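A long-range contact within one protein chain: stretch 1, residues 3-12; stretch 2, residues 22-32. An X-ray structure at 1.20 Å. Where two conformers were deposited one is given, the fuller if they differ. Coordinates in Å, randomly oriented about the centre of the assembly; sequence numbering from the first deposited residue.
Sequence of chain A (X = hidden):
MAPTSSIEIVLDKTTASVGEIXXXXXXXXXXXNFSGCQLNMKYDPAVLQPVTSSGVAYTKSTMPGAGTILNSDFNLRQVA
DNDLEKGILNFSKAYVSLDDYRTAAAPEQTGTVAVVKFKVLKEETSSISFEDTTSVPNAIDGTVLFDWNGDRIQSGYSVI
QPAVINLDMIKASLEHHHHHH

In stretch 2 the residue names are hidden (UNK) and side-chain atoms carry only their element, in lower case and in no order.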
# COMPACT_ATOMS: atom_id res chain seq x y z
N PRO A 3 5.43 -8.13 -19.32
CA PRO A 3 6.79 -7.61 -19.24
C PRO A 3 6.90 -6.24 -18.57
O PRO A 3 8.01 -5.81 -18.25
CB PRO A 3 7.18 -7.50 -20.71
CG PRO A 3 5.89 -7.09 -21.37
CD PRO A 3 4.76 -7.68 -20.55
N THR A 4 5.78 -5.54 -18.37
CA THR A 4 5.83 -4.28 -17.63
C THR A 4 5.80 -4.59 -16.13
O THR A 4 5.06 -5.45 -15.64
CB THR A 4 4.76 -3.23 -18.03
OG1 THR A 4 3.79 -3.06 -16.99
CG2 THR A 4 4.08 -3.58 -19.35
N SER A 5 6.66 -3.88 -15.43
CA SER A 5 6.81 -4.04 -14.01
C SER A 5 6.24 -2.81 -13.32
O SER A 5 6.50 -1.70 -13.76
CB SER A 5 8.28 -4.20 -13.65
OG SER A 5 8.82 -5.40 -14.19
N SER A 6 5.45 -3.00 -12.27
CA SER A 6 4.76 -1.87 -11.67
C SER A 6 4.32 -2.16 -10.24
O SER A 6 4.20 -3.32 -9.82
CB SER A 6 3.53 -1.48 -12.48
OG SER A 6 2.59 -2.56 -12.51
N ILE A 7 4.03 -1.07 -9.54
CA ILE A 7 3.25 -1.09 -8.30
C ILE A 7 2.14 -0.07 -8.49
O ILE A 7 2.37 0.99 -9.08
CB ILE A 7 4.13 -0.80 -7.06
CG1 ILE A 7 3.30 -0.92 -5.77
CG2 ILE A 7 4.85 0.53 -7.17
CD1 ILE A 7 4.17 -0.94 -4.50
N GLU A 8 0.94 -0.40 -8.02
CA GLU A 8 -0.24 0.41 -8.23
C GLU A 8 -1.12 0.39 -7.01
O GLU A 8 -1.28 -0.64 -6.36
CB GLU A 8 -1.05 -0.14 -9.43
CG GLU A 8 -2.26 0.73 -9.81
CD GLU A 8 -2.97 0.32 -11.09
OE1 GLU A 8 -2.59 -0.67 -11.70
OE2 GLU A 8 -3.95 1.01 -11.46
N ILE A 9 -1.78 1.51 -6.75
CA ILE A 9 -2.86 1.57 -5.78
C ILE A 9 -4.17 1.41 -6.53
O ILE A 9 -4.51 2.24 -7.35
CB ILE A 9 -2.87 2.88 -4.98
CG1 ILE A 9 -1.50 3.17 -4.37
CG2 ILE A 9 -3.99 2.89 -3.96
CD1 ILE A 9 -1.39 4.55 -3.68
N VAL A 10 -4.88 0.32 -6.26
CA VAL A 10 -6.07 -0.09 -6.96
C VAL A 10 -7.26 -0.03 -6.01
O VAL A 10 -7.23 -0.66 -4.98
CB VAL A 10 -5.89 -1.56 -7.54
CG1 VAL A 10 -7.14 -2.03 -8.27
CG2 VAL A 10 -4.67 -1.60 -8.48
N LEU A 11 -8.31 0.69 -6.37
CA LEU A 11 -9.52 0.74 -5.54
C LEU A 11 -10.59 -0.21 -6.05
O LEU A 11 -10.73 -0.43 -7.25
CB LEU A 11 -10.12 2.14 -5.52
CG LEU A 11 -9.13 3.25 -5.16
CD1 LEU A 11 -9.87 4.60 -5.05
CD2 LEU A 11 -8.35 2.94 -3.92
N ASP A 12 -11.39 -0.75 -5.14
CA ASP A 12 -12.51 -1.57 -5.53
C ASP A 12 -13.73 -0.79 -6.02
O ASP A 12 -14.66 -1.38 -6.55
CB ASP A 12 -12.91 -2.55 -4.42
CG ASP A 12 -13.49 -1.86 -3.19
OD1 ASP A 12 -13.13 -0.71 -2.89
OD2 ASP A 12 -14.27 -2.56 -2.49
N UNK A 22 -13.97 1.96 1.14
CA UNK A 22 -13.25 1.84 -0.11
C UNK A 22 -11.97 1.06 0.20
O UNK A 22 -11.21 1.43 1.11
c UNK A 22 -11.97 3.13 -1.89
c UNK A 22 -12.89 3.24 -0.66
c UNK A 22 -14.13 4.06 -0.97
N UNK A 23 -11.74 -0.03 -0.53
CA UNK A 23 -10.59 -0.88 -0.28
C UNK A 23 -9.52 -0.56 -1.29
O UNK A 23 -9.72 -0.75 -2.50
c UNK A 23 -9.83 -3.27 -0.06
o UNK A 23 -12.01 -2.60 0.66
c UNK A 23 -11.01 -2.35 -0.33
N UNK A 24 -8.37 -0.11 -0.80
CA UNK A 24 -7.21 0.17 -1.62
C UNK A 24 -6.26 -1.02 -1.54
O UNK A 24 -5.65 -1.30 -0.51
c UNK A 24 -6.52 1.45 -1.14
N UNK A 25 -6.11 -1.72 -2.66
CA UNK A 25 -5.19 -2.83 -2.77
C UNK A 25 -3.90 -2.34 -3.40
O UNK A 25 -3.90 -1.67 -4.43
c UNK A 25 -5.80 -3.93 -3.65
o UNK A 25 -6.94 -4.47 -3.03
N UNK A 26 -2.78 -2.65 -2.76
CA UNK A 26 -1.46 -2.28 -3.25
C UNK A 26 -0.92 -3.47 -4.02
O UNK A 26 -0.55 -4.49 -3.45
c UNK A 26 -0.41 -0.59 0.02
c UNK A 26 -1.06 -0.73 -1.27
c UNK A 26 -0.51 -1.88 -2.12
c UNK A 26 0.84 -1.51 -2.74
N UNK A 27 -0.92 -3.35 -5.35
CA UNK A 27 -0.67 -4.45 -6.25
C UNK A 27 0.63 -4.27 -6.99
O UNK A 27 0.86 -3.22 -7.60
o UNK A 27 -3.16 -5.34 -5.46
c UNK A 27 -1.81 -4.61 -7.28
c UNK A 27 -3.10 -5.02 -6.64
n UNK A 27 -4.18 -4.98 -7.42
N UNK A 28 1.46 -5.31 -6.97
CA UNK A 28 2.67 -5.35 -7.77
C UNK A 28 2.50 -6.31 -8.94
O UNK A 28 1.75 -7.27 -8.83
c UNK A 28 3.92 -7.13 -6.39
c UNK A 28 3.94 -5.69 -6.94
c UNK A 28 5.25 -7.57 -5.78
c UNK A 28 4.14 -4.69 -5.82
N UNK A 29 3.21 -6.02 -10.01
CA UNK A 29 3.26 -6.87 -11.18
C UNK A 29 4.70 -7.01 -11.65
O UNK A 29 5.38 -6.01 -11.90
c UNK A 29 2.31 -7.09 -13.53
n UNK A 29 2.67 -4.41 -15.07
c UNK A 29 2.44 -6.26 -12.31
c UNK A 29 2.01 -5.64 -15.61
c UNK A 29 1.35 -6.48 -14.52
N UNK A 30 5.13 -8.26 -11.83
CA UNK A 30 6.41 -8.56 -12.45
C UNK A 30 7.58 -7.88 -11.78
O UNK A 30 8.46 -7.37 -12.45
o UNK A 30 5.09 -10.19 -14.39
c UNK A 30 5.31 -9.01 -14.66
c UNK A 30 6.38 -8.24 -13.94
n UNK A 30 4.60 -8.33 -15.55
N UNK A 31 7.61 -7.92 -10.45
CA UNK A 31 8.75 -7.39 -9.71
C UNK A 31 9.68 -8.56 -9.41
O UNK A 31 9.39 -9.42 -8.57
c UNK A 31 7.85 -4.43 -9.60
c UNK A 31 8.35 -6.67 -8.42
c UNK A 31 7.33 -5.54 -8.71
c UNK A 31 9.60 -6.15 -7.72
N UNK A 32 10.79 -8.62 -10.14
CA UNK A 32 11.64 -9.80 -10.11
C UNK A 32 12.19 -10.08 -8.71
O UNK A 32 12.77 -9.20 -8.08
c UNK A 32 12.80 -9.63 -11.09
c UNK A 32 13.70 -10.87 -11.08
o UNK A 32 12.26 -9.42 -12.40
O HOH W 1 0.89 -3.14 -10.46
O HOH W 2 1.01 -2.60 -14.72
O HOH W 3 -14.58 -1.87 0.04

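Position 22 has three side-chain carbons, one carrying the other two. They lie near the end of Leu 11. A fork at the first carbon with nothing beyond it is valine. Val 22 CG1 lies 4.1 Å from Leu 11 CD1.

Position 23 also forks at its first carbon, but one arm is oxygen. Its backbone pairs with Asp 12. This is threonine. Thr 23 N donates to Asp 12 OD1 at 2.8 Å, and Asp 12 N donates to Thr 23 O at 3.1 Å. A water joins the side chains, 2.7 Å from Thr 23 OG1 and 2.6 Å from Asp 12 OD2.

Position 24 has a single carbon, which touches Leu 11 and Ile 9. It is alanine. Ala 24 CB packs against Leu 11 CD2 at 3.6 Å and Ile 9 CG2 at 4.1 Å.

Position 25 has one carbon followed by one oxygen. Its backbone pairs with Val 10. This is serine. Ser 25 N donates to Val 10 O at 2.8 Å, and Val 10 N to Ser 25 O at 2.9 Å.

Position 26 has four carbons, forked at the first, with one arm two carbons long. The short arm meets Ile 7. This is isoleucine. Ile 26 CG2 meets Ile 7 CD1 at 3.8 Å.

Position 27 has two carbons, the second carrying one oxygen and one nitrogen. The nitrogen lies near Val 10, and the backbone pairs with Glu 8. This short amide is asparagine. Asn 27 ND2 lies 3.6 Å from Val 10 CG2. Asn 27 N donates to Glu 8 O, and Glu 8 N to Asn 27 O, both at 2.9 Å.

Position 28 repeats the four-carbon fork of Ile 26. Its short arm faces Ile 7. It is isoleucine. Ile 28 CG2 lies 3.9 Å from Ile 7 CG1.

Position 29 has four carbons in a row ending in nitrogen. The terminal nitrogen reaches Thr 4. This is lysine. Lys 29 NZ donates to Thr 4 OG1 at 2.6 Å and to Thr 4 O at 2.7 Å.

Position 30 carries another short amide, whose nitrogen reaches Thr 4. It is asparagine. Asn 30 ND2 donates to Thr 4 O at 2.9 Å, and Ser 5 OG to Asn 30 O at 2.7 Å.

Position 31 has four carbons, forked at the first, with one arm two carbons long. The end of the long arm lies near the side chain of Ser 5. This is isoleucine. Ile 31 CD1 comes within 4.1 Å of Ser 5 CB.

Position 32 has one carbon carrying an oxygen and a carbon. It makes no contact with stretch 1. It is threonine.

The two strands run antiparallel, and paired backbone hydrogen bonds set their register. Alternation puts Ile 7, Ile 9, Leu 11, Ala 24, Ile 26 and Ile 28 on one apolar face. The other carries mostly polar side chains. Lys 29 and Asn 30 extend the contact past the strand to Thr 4.

Stretch 2 (22-32) VTASINIKNIT
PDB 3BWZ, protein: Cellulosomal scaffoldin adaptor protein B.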